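Local coordinates for UDP-N-acetylglucosamine 4,6-dehydratase (Vibrio fischeri, PDB 3PVZ), which probably acts as a lyase that dehydrates a UDP-linked N-acetylhexosamine, with NAD bound to a Rossmann-type domain, at residues N141-D146 / E183-R188; I193-A198 / G251-I256; D255-K260 / L340-N345. All coordinates share one frame; numbering follows the deposited sequence.

Contact 1 (N141-D146 / E183-R188)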
loop_
_atom_site.group_PDB
_atom_site.type_symbol
_atom_site.label_atom_id
_atom_site.label_comp_id
_atom_site.label_asym_id
_atom_site.label_seq_id
_atom_site.Cartn_x
_atom_site.Cartn_y
_atom_site.Cartn_z
ATOM N N ASN A 141 -6.341 -3.448 -11.605
ATOM C CA ASN A 141 -6.423 -2.420 -12.609
ATOM C C ASN A 141 -7.610 -2.697 -13.548
ATOM O O ASN A 141 -8.218 -1.751 -13.989
ATOM C CB ASN A 141 -5.142 -2.249 -13.451
ATOM C CG ASN A 141 -3.915 -1.793 -12.661
ATOM O OD1 ASN A 141 -3.971 -1.343 -11.499
ATOM N ND2 ASN A 141 -2.759 -1.916 -13.329
ATOM N N VAL A 142 -7.940 -3.950 -13.856
ATOM C CA VAL A 142 -9.060 -4.235 -14.799
ATOM C C VAL A 142 -10.392 -4.545 -14.069
ATOM O O VAL A 142 -11.346 -3.749 -14.125
ATOM C CB VAL A 142 -8.700 -5.368 -15.778
ATOM C CG1 VAL A 142 -9.794 -5.579 -16.839
ATOM C CG2 VAL A 142 -7.330 -5.073 -16.454
ATOM N N PHE A 143 -10.422 -5.653 -13.334
ATOM C CA PHE A 143 -11.659 -6.169 -12.771
ATOM C C PHE A 143 -12.291 -5.356 -11.659
ATOM O O PHE A 143 -13.501 -5.219 -11.631
ATOM C CB PHE A 143 -11.503 -7.643 -12.407
ATOM C CG PHE A 143 -11.311 -8.524 -13.622
ATOM C CD1 PHE A 143 -12.321 -8.631 -14.582
ATOM C CD2 PHE A 143 -10.116 -9.162 -13.847
ATOM C CE1 PHE A 143 -12.118 -9.378 -15.707
ATOM C CE2 PHE A 143 -9.926 -9.938 -14.968
ATOM C CZ PHE A 143 -10.907 -10.039 -15.891
ATOM N N ASN A 144 -11.497 -4.767 -10.778
ATOM C CA ASN A 144 -12.017 -3.884 -9.748
ATOM C C ASN A 144 -12.619 -2.652 -10.389
ATOM O O ASN A 144 -13.610 -2.067 -9.891
ATOM C CB ASN A 144 -10.911 -3.423 -8.797
ATOM C CG ASN A 144 -10.490 -4.507 -7.801
ATOM O OD1 ASN A 144 -10.987 -5.638 -7.817
ATOM N ND2 ASN A 144 -9.534 -4.166 -6.935
ATOM N N THR A 145 -12.003 -2.199 -11.458
ATOM C CA THR A 145 -12.469 -0.998 -12.115
ATOM C C THR A 145 -13.820 -1.281 -12.752
ATOM O O THR A 145 -14.775 -0.552 -12.482
ATOM C CB THR A 145 -11.475 -0.543 -13.179
ATOM O OG1 THR A 145 -10.179 -0.406 -12.587
ATOM C CG2 THR A 145 -11.888 0.781 -13.789
ATOM N N ASP A 146 -13.915 -2.380 -13.516
ATOM C CA ASP A 146 -15.165 -2.773 -14.177
ATOM C C ASP A 146 -16.280 -2.970 -13.133
ATOM O O ASP A 146 -17.355 -2.415 -13.299
ATOM C CB ASP A 146 -14.966 -4.063 -15.005
ATOM C CG ASP A 146 -16.101 -4.347 -15.925
ATOM O OD1 ASP A 146 -16.421 -3.496 -16.785
ATOM O OD2 ASP A 146 -16.698 -5.409 -15.793
ATOM N N GLU A 183 -9.176 0.128 -20.444
ATOM C CA GLU A 183 -9.830 1.098 -21.345
ATOM C C GLU A 183 -10.894 0.428 -22.239
ATOM O O GLU A 183 -11.951 1.004 -22.507
ATOM C CB GLU A 183 -8.775 1.773 -22.231
ATOM C CG GLU A 183 -9.311 2.840 -23.187
ATOM C CD GLU A 183 -8.236 3.481 -24.086
ATOM O OE1 GLU A 183 -7.259 2.800 -24.477
ATOM O OE2 GLU A 183 -8.404 4.675 -24.432
HETATM N N MSE A 184 -10.638 -0.782 -22.671
HETATM C CA MSE A 184 -11.647 -1.541 -23.446
HETATM C C MSE A 184 -12.903 -1.776 -22.584
HETATM O O MSE A 184 -14.039 -1.534 -23.022
HETATM C CB MSE A 184 -11.087 -2.886 -23.878
HETATM C CG MSE A 184 -9.917 -2.801 -24.816
HETATM SE SE MSE A 184 -9.178 -4.570 -25.200
HETATM C CE MSE A 184 -7.666 -4.061 -26.295
ATOM N N PHE A 185 -12.691 -2.214 -21.345
ATOM C CA PHE A 185 -13.799 -2.432 -20.417
ATOM C C PHE A 185 -14.513 -1.137 -20.130
ATOM O O PHE A 185 -15.727 -1.133 -19.978
ATOM C CB PHE A 185 -13.338 -3.104 -19.094
ATOM C CG PHE A 185 -13.114 -4.587 -19.213
ATOM C CD1 PHE A 185 -14.152 -5.471 -19.001
ATOM C CD2 PHE A 185 -11.889 -5.080 -19.628
ATOM C CE1 PHE A 185 -13.965 -6.847 -19.148
ATOM C CE2 PHE A 185 -11.674 -6.436 -19.794
ATOM C CZ PHE A 185 -12.713 -7.339 -19.539
ATOM N N LEU A 186 -13.743 -0.062 -19.988
ATOM C CA LEU A 186 -14.260 1.286 -19.761
ATOM C C LEU A 186 -15.135 1.733 -20.957
ATOM O O LEU A 186 -16.141 2.354 -20.797
ATOM C CB LEU A 186 -13.109 2.270 -19.673
ATOM C CG LEU A 186 -12.644 2.899 -18.381
ATOM C CD1 LEU A 186 -12.359 1.864 -17.325
ATOM C CD2 LEU A 186 -11.413 3.814 -18.663
HETATM N N MSE A 187 -14.689 1.450 -22.164
HETATM C CA MSE A 187 -15.445 1.841 -23.325
HETATM C C MSE A 187 -16.792 1.137 -23.300
HETATM O O MSE A 187 -17.770 1.753 -23.654
HETATM C CB MSE A 187 -14.689 1.580 -24.639
HETATM C CG MSE A 187 -13.534 2.529 -24.964
HETATM SE SE MSE A 187 -13.796 4.477 -24.669
HETATM C CE MSE A 187 -13.016 4.629 -22.851
ATOM N N ARG A 188 -16.862 -0.127 -22.879
ATOM C CA ARG A 188 -18.148 -0.826 -22.837
ATOM C C ARG A 188 -19.047 -0.176 -21.818
ATOM O O ARG A 188 -20.229 0.046 -22.093
ATOM C CB ARG A 188 -18.013 -2.293 -22.487
ATOM C CG ARG A 188 -19.341 -2.983 -22.297
ATOM C CD ARG A 188 -19.222 -4.520 -22.367
ATOM N NE ARG A 188 -18.557 -5.056 -21.181
ATOM C CZ ARG A 188 -18.336 -6.342 -20.970
ATOM N NH1 ARG A 188 -17.723 -6.724 -19.868
ATOM N NH2 ARG A 188 -18.705 -7.258 -21.876
HETATM O O HOH W 1 -16.957 -3.329 -19.290
#
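The helical segments bearing Val142 and Phe185 run nearly parallel, their axes 9.7 Å apart at closest approach and inclined at 17°, and the side chain of Phe185 projects between them. Val142 crosses this side chain at about a right angle and sets its CG1 methyl against the ring, 3.5 Å from CD2. Asp146 approaches the other ortho carbon: its OD1 lies near the plane of the Phe185 ring, at the edge, 3.7 Å from CD1. Phe143, whose CB points away from the partner helix, nevertheless turns the edge of its ring toward the face of Phe185 in an offset edge-to-face pair, with centroids 6.0 Å apart and planes at 66°.

Polar groups gather at the C-terminal end of this interface. One water donates to Asp146 OD1 at 2.6 Å and also to the carbonyl oxygen of Phe185, while accepting from Arg188 NE at 3.0 Å, so it bridges the two helices where no direct hydrogen bond does. Asp146 OD1 also forms a salt bridge with Lys189, whereas Asp146 OD2 and the Arg188 guanidinium stay beyond salt-bridge range; Arg188 NH2 is bound instead to Gln351. Closer to the sheet, Thr145 directs CG2 anti to its backbone N toward Leu186 CD1, 3.7 Å away, and its OG1 turns back to donate to Asn141 O from above the carbonyl plane.

Helix 351-367 covers Phe143 and Phe185, while Thr145 and Leu186 rest on Tyr160 and Cys162 of strand 159-163. Two such near-parallel helices, joined through a strand and lying on one face of the sheet, are characteristic of the Rossmann fold of short-chain dehydrogenase relatives; here Asn144 touches NAD, and helix 174-189 also carries the NAD-binding Lys179.

Contact 2 (I193-A198 / G251-I256)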
loop_
_atom_site.group_PDB
_atom_site.type_symbol
_atom_site.label_atom_id
_atom_site.label_comp_id
_atom_site.label_asym_id
_atom_site.label_seq_id
_atom_site.Cartn_x
_atom_site.Cartn_y
_atom_site.Cartn_z
ATOM N N ILE A 193 -22.885 4.800 -18.615
ATOM C CA ILE A 193 -22.640 5.895 -17.700
ATOM C C ILE A 193 -21.534 6.734 -18.305
ATOM O O ILE A 193 -20.654 6.202 -18.972
ATOM C CB ILE A 193 -22.192 5.357 -16.301
ATOM C CG1 ILE A 193 -22.100 6.481 -15.260
ATOM C CG2 ILE A 193 -20.876 4.654 -16.407
ATOM C CD1 ILE A 193 -21.891 5.972 -13.804
ATOM N N ALA A 194 -21.610 8.043 -18.087
ATOM C CA ALA A 194 -20.543 8.963 -18.393
ATOM C C ALA A 194 -19.217 8.616 -17.645
ATOM O O ALA A 194 -19.161 8.614 -16.399
ATOM C CB ALA A 194 -20.980 10.404 -18.063
ATOM N N ILE A 195 -18.170 8.364 -18.430
ATOM C CA ILE A 195 -16.834 8.084 -17.924
ATOM C C ILE A 195 -15.849 9.086 -18.519
ATOM O O ILE A 195 -15.793 9.273 -19.748
ATOM C CB ILE A 195 -16.366 6.648 -18.318
ATOM C CG1 ILE A 195 -17.339 5.598 -17.776
ATOM C CG2 ILE A 195 -14.962 6.356 -17.772
ATOM C CD1 ILE A 195 -16.992 4.150 -18.126
ATOM N N SER A 196 -15.060 9.738 -17.683
ATOM C CA SER A 196 -13.983 10.571 -18.203
ATOM C C SER A 196 -12.685 10.230 -17.488
ATOM O O SER A 196 -12.735 9.722 -16.371
ATOM C CB SER A 196 -14.327 12.063 -18.072
ATOM O OG SER A 196 -14.161 12.580 -16.757
ATOM N N THR A 197 -11.534 10.515 -18.114
ATOM C CA THR A 197 -10.251 10.187 -17.497
ATOM C C THR A 197 -9.276 11.368 -17.523
ATOM O O THR A 197 -9.625 12.474 -17.925
ATOM C CB THR A 197 -9.588 8.965 -18.176
ATOM O OG1 THR A 197 -9.196 9.321 -19.491
ATOM C CG2 THR A 197 -10.531 7.752 -18.291
ATOM N N ALA A 198 -8.075 11.131 -17.003
ATOM C CA ALA A 198 -6.964 12.020 -17.142
ATOM C C ALA A 198 -5.706 11.269 -17.539
ATOM O O ALA A 198 -5.535 10.116 -17.218
ATOM C CB ALA A 198 -6.747 12.757 -15.904
ATOM N N GLY A 251 -15.603 16.958 -17.431
ATOM C CA GLY A 251 -15.381 16.024 -18.513
ATOM C C GLY A 251 -16.686 15.449 -19.081
ATOM O O GLY A 251 -17.619 15.081 -18.324
ATOM N N GLU A 252 -16.756 15.360 -20.410
ATOM C CA GLU A 252 -17.858 14.669 -21.016
ATOM C C GLU A 252 -17.520 13.205 -21.151
ATOM O O GLU A 252 -16.357 12.831 -21.078
ATOM C CB GLU A 252 -18.187 15.280 -22.375
ATOM C CG GLU A 252 -18.660 16.699 -22.251
ATOM C CD GLU A 252 -19.035 17.269 -23.593
ATOM O OE1 GLU A 252 -20.114 16.889 -24.098
ATOM O OE2 GLU A 252 -18.251 18.071 -24.133
ATOM N N ASN A 253 -18.543 12.381 -21.368
ATOM C CA ASN A 253 -18.338 10.945 -21.639
ATOM C C ASN A 253 -17.226 10.765 -22.645
ATOM O O ASN A 253 -17.321 11.268 -23.735
ATOM C CB ASN A 253 -19.617 10.228 -22.146
ATOM C CG ASN A 253 -19.546 8.686 -21.951
ATOM O OD1 ASN A 253 -18.723 8.180 -21.174
ATOM N ND2 ASN A 253 -20.428 7.949 -22.628
ATOM N N ARG A 254 -16.204 10.013 -22.243
ATOM C CA ARG A 254 -15.010 9.683 -23.033
ATOM C C ARG A 254 -13.909 10.743 -23.149
ATOM O O ARG A 254 -12.948 10.530 -23.881
ATOM C CB ARG A 254 -15.392 9.201 -24.439
ATOM C CG ARG A 254 -16.310 8.038 -24.428
ATOM C CD ARG A 254 -16.609 7.536 -25.838
ATOM N NE ARG A 254 -17.579 6.493 -25.643
ATOM C CZ ARG A 254 -18.896 6.633 -25.738
ATOM N NH1 ARG A 254 -19.425 7.777 -26.151
ATOM N NH2 ARG A 254 -19.682 5.584 -25.455
ATOM N N ASP A 255 -13.995 11.855 -22.429
ATOM C CA ASP A 255 -12.952 12.864 -22.523
ATOM C C ASP A 255 -11.728 12.414 -21.691
ATOM O O ASP A 255 -11.902 11.947 -20.552
ATOM C CB ASP A 255 -13.424 14.149 -21.900
ATOM C CG ASP A 255 -14.288 14.986 -22.787
ATOM O OD1 ASP A 255 -14.526 14.680 -23.982
ATOM O OD2 ASP A 255 -14.690 16.033 -22.247
ATOM N N ILE A 256 -10.526 12.538 -22.266
ATOM C CA ILE A 256 -9.278 12.383 -21.548
ATOM C C ILE A 256 -8.669 13.782 -21.386
ATOM O O ILE A 256 -8.244 14.417 -22.363
ATOM C CB ILE A 256 -8.209 11.515 -22.282
ATOM C CG1 ILE A 256 -8.747 10.146 -22.716
ATOM C CG2 ILE A 256 -6.985 11.328 -21.375
ATOM C CD1 ILE A 256 -7.822 9.443 -23.729
#
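Ile195 O accepts the amide of Arg254 at 2.6 Å, from a donor nearly along the C=O axis, and the CA-H of Asn253 makes a longer contact with the same oxygen. The N-H of Ile195 is taken up by a side chain: Asn253 OD1 receives it at 2.8 Å in an almost straight bond (172°), although the nitrogen stands above the plane of the amide. With CG anti to the backbone N (chi1 -160°), the Asn253 side chain leans to the strand, and OD1 stands in for a strand carbonyl; its ND2 goes to Ser190 O. Beyond the turn true strand pairing takes over, with Thr197 N bonded to Asp255 O at 2.9 Å and Thr197 set beside Ile256 in a parallel bridge.

This pairing adds strand 255-259 next to strand 194-198 in the parallel part of the Rossmann-type sheet, and the chain enters it from helix 237-250 through Gly251 and a type II turn, Glu252 to Asp255. The turn is closed by Asp255 N on Glu252 O and by Asp255 OD2, which Glu252 N meets at 2.8 Å from above the carboxylate plane.

On one face of the sheet Ser196 faces the helix end: its OG lies 4.1 Å from Gly251 CA, where a glycine leaves the hydroxyl room, and is hydrogen-bonded to Ser247. On the opposite face Thr197 and Ile256 run alongside each other in the same direction, with Thr197 OG1 3.4 Å from Ile256 CG1 and nearly as close to CG2. That hydroxyl is hydrogen-bonded to Ser164 OG, while Thr197 also touches Leu186 of helix 174-189.

Contact 3 (D255-K260 / L340-N345)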
loop_
_atom_site.group_PDB
_atom_site.type_symbol
_atom_site.label_atom_id
_atom_site.label_comp_id
_atom_site.label_asym_id
_atom_site.label_seq_id
_atom_site.Cartn_x
_atom_site.Cartn_y
_atom_site.Cartn_z
ATOM N N ASP A 255 -13.995 11.855 -22.429
ATOM C CA ASP A 255 -12.952 12.864 -22.523
ATOM C C ASP A 255 -11.728 12.414 -21.691
ATOM O O ASP A 255 -11.902 11.947 -20.552
ATOM C CB ASP A 255 -13.424 14.149 -21.900
ATOM C CG ASP A 255 -14.288 14.986 -22.787
ATOM O OD1 ASP A 255 -14.526 14.680 -23.982
ATOM O OD2 ASP A 255 -14.690 16.033 -22.247
ATOM N N ILE A 256 -10.526 12.538 -22.266
ATOM C CA ILE A 256 -9.278 12.383 -21.548
ATOM C C ILE A 256 -8.669 13.782 -21.386
ATOM O O ILE A 256 -8.244 14.417 -22.363
ATOM C CB ILE A 256 -8.209 11.515 -22.282
ATOM C CG1 ILE A 256 -8.747 10.146 -22.716
ATOM C CG2 ILE A 256 -6.985 11.328 -21.375
ATOM C CD1 ILE A 256 -7.822 9.443 -23.729
ATOM N N PHE A 257 -8.632 14.258 -20.152
ATOM C CA PHE A 257 -8.040 15.565 -19.846
ATOM C C PHE A 257 -6.535 15.395 -19.682
ATOM O O PHE A 257 -6.084 14.361 -19.204
ATOM C CB PHE A 257 -8.657 16.131 -18.571
ATOM C CG PHE A 257 -9.980 16.802 -18.776
ATOM C CD1 PHE A 257 -10.903 16.327 -19.720
ATOM C CD2 PHE A 257 -10.317 17.943 -18.036
ATOM C CE1 PHE A 257 -12.124 16.967 -19.913
ATOM C CE2 PHE A 257 -11.555 18.584 -18.218
ATOM C CZ PHE A 257 -12.451 18.108 -19.145
ATOM N N PHE A 258 -5.760 16.388 -20.110
ATOM C CA PHE A 258 -4.278 16.372 -19.906
ATOM C C PHE A 258 -3.719 17.773 -19.899
ATOM O O PHE A 258 -4.339 18.684 -20.462
ATOM C CB PHE A 258 -3.577 15.570 -20.998
ATOM C CG PHE A 258 -3.682 16.207 -22.363
ATOM C CD1 PHE A 258 -4.788 15.985 -23.160
ATOM C CD2 PHE A 258 -2.674 17.058 -22.840
ATOM C CE1 PHE A 258 -4.891 16.586 -24.408
ATOM C CE2 PHE A 258 -2.796 17.657 -24.078
ATOM C CZ PHE A 258 -3.894 17.419 -24.855
ATOM N N PRO A 259 -2.549 17.953 -19.274
ATOM C CA PRO A 259 -1.935 19.260 -19.241
ATOM C C PRO A 259 -1.275 19.620 -20.548
ATOM O O PRO A 259 -0.477 18.838 -21.104
ATOM C CB PRO A 259 -0.909 19.137 -18.111
ATOM C CG PRO A 259 -0.515 17.767 -18.118
ATOM C CD PRO A 259 -1.781 16.990 -18.486
ATOM N N LYS A 260 -1.660 20.788 -21.067
ATOM C CA LYS A 260 -1.019 21.326 -22.246
ATOM C C LYS A 260 0.453 21.605 -21.918
ATOM O O LYS A 260 0.799 21.934 -20.783
ATOM C CB LYS A 260 -1.709 22.594 -22.724
ATOM C CG LYS A 260 -3.084 22.370 -23.327
ATOM C CD LYS A 260 -3.841 23.695 -23.435
ATOM C CE LYS A 260 -4.881 23.680 -24.535
ATOM N NZ LYS A 260 -5.653 24.927 -24.483
ATOM N N LEU A 340 -5.751 23.175 -20.178
ATOM C CA LEU A 340 -6.109 21.769 -20.219
ATOM C C LEU A 340 -6.519 21.358 -21.603
ATOM O O LEU A 340 -7.350 22.001 -22.246
ATOM C CB LEU A 340 -7.303 21.479 -19.301
ATOM C CG LEU A 340 -7.132 21.721 -17.824
ATOM C CD1 LEU A 340 -8.454 21.521 -17.144
ATOM C CD2 LEU A 340 -6.077 20.802 -17.186
ATOM N N GLY A 341 -5.974 20.241 -22.050
ATOM C CA GLY A 341 -6.354 19.684 -23.344
ATOM C C GLY A 341 -7.291 18.500 -23.140
ATOM O O GLY A 341 -7.200 17.795 -22.122
ATOM N N ILE A 342 -8.162 18.278 -24.127
ATOM C CA ILE A 342 -9.103 17.185 -24.113
ATOM C C ILE A 342 -8.916 16.310 -25.364
ATOM O O ILE A 342 -8.941 16.796 -26.512
ATOM C CB ILE A 342 -10.522 17.707 -24.082
ATOM C CG1 ILE A 342 -10.703 18.718 -22.962
ATOM C CG2 ILE A 342 -11.507 16.574 -23.928
ATOM C CD1 ILE A 342 -12.141 19.174 -22.794
ATOM N N ILE A 343 -8.713 15.020 -25.135
ATOM C CA ILE A 343 -8.803 14.032 -26.195
ATOM C C ILE A 343 -10.195 13.479 -26.125
ATOM O O ILE A 343 -10.705 13.121 -25.056
ATOM C CB ILE A 343 -7.827 12.863 -26.047
ATOM C CG1 ILE A 343 -6.378 13.353 -26.011
ATOM C CG2 ILE A 343 -7.989 11.842 -27.223
ATOM C CD1 ILE A 343 -5.403 12.259 -25.638
ATOM N N LYS A 344 -10.829 13.470 -27.273
ATOM C CA LYS A 344 -12.126 12.872 -27.429
ATOM C C LYS A 344 -11.867 11.412 -27.706
ATOM O O LYS A 344 -11.653 11.051 -28.839
ATOM C CB LYS A 344 -12.816 13.513 -28.640
ATOM C CG LYS A 344 -13.031 15.019 -28.461
ATOM C CD LYS A 344 -14.254 15.189 -27.639
ATOM C CE LYS A 344 -14.197 16.339 -26.749
ATOM N NZ LYS A 344 -15.448 16.294 -25.916
ATOM N N ASN A 345 -11.833 10.572 -26.677
ATOM C CA ASN A 345 -11.460 9.159 -26.908
ATOM C C ASN A 345 -12.472 8.491 -27.832
ATOM O O ASN A 345 -13.663 8.639 -27.658
ATOM C CB ASN A 345 -11.369 8.381 -25.591
ATOM C CG ASN A 345 -10.584 7.074 -25.714
ATOM O OD1 ASN A 345 -10.110 6.709 -26.783
ATOM N ND2 ASN A 345 -10.410 6.386 -24.582
#
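Phe258 lays its ring over the backbone of Gly341, whose CA stands 3.9 Å from the ring centroid and offset toward the rim in a CH-pi contact. CG lies between the backbone N and the carbonyl carbon (chi1 67°), and the ring takes the ground above a residue without a side chain, with CE1 reaching on to Ile343 CG1. On the other face of the sheet Phe257 and Ile342 extend together from the sheet: Ile342 CG1 sits over the ring, 4.2 Å from its centroid, and CD1 comes to 3.6 Å from Phe257 CE1. Leu340 crosses the same ring obliquely, and helix 237-250 covers both residues. Back on the Phe258 face, Ile256 and Ile343 lie alongside each other, CB to CB.

Four backbone hydrogen bonds, made by the pairs Ile256-Ile343 and Phe258-Gly341, join these antiparallel strands. At one end Lys344 lies beside Asp255; chi2 (-82°) turns CD aside, and NZ meets the syn lone pair of Asp255 OD1 at 2.7 Å. Ile342 CG2 packs on the carboxylate, 3.4 Å from Asp255 CG. With OD1 in a salt bridge and OD2 taken by the Glu252 amide, this buried acid is probably kept ionised.

How the contacts relate
From the N terminus, contact 1 comes first: helix 131-154 passes through strand 159-163 and returns as helix 174-189, closing a loop of 36 residues. That helix leads directly into strand 194-198, where contact 2 opens; it closes 52 residues later on strand 255-259. Contact 3 starts on the same strand, sharing Asp255 and Ile256, and spans 79 residues to strand 340-344. The loops therefore follow in series, and none nests in or crosses another. Strand 255-259 joins the parallel part of the sheet to its antiparallel margin. Contact 1 packs on that sheet through Leu186 against Ile195, and Glu183 reaches Asn345 in a probable hydrogen bond.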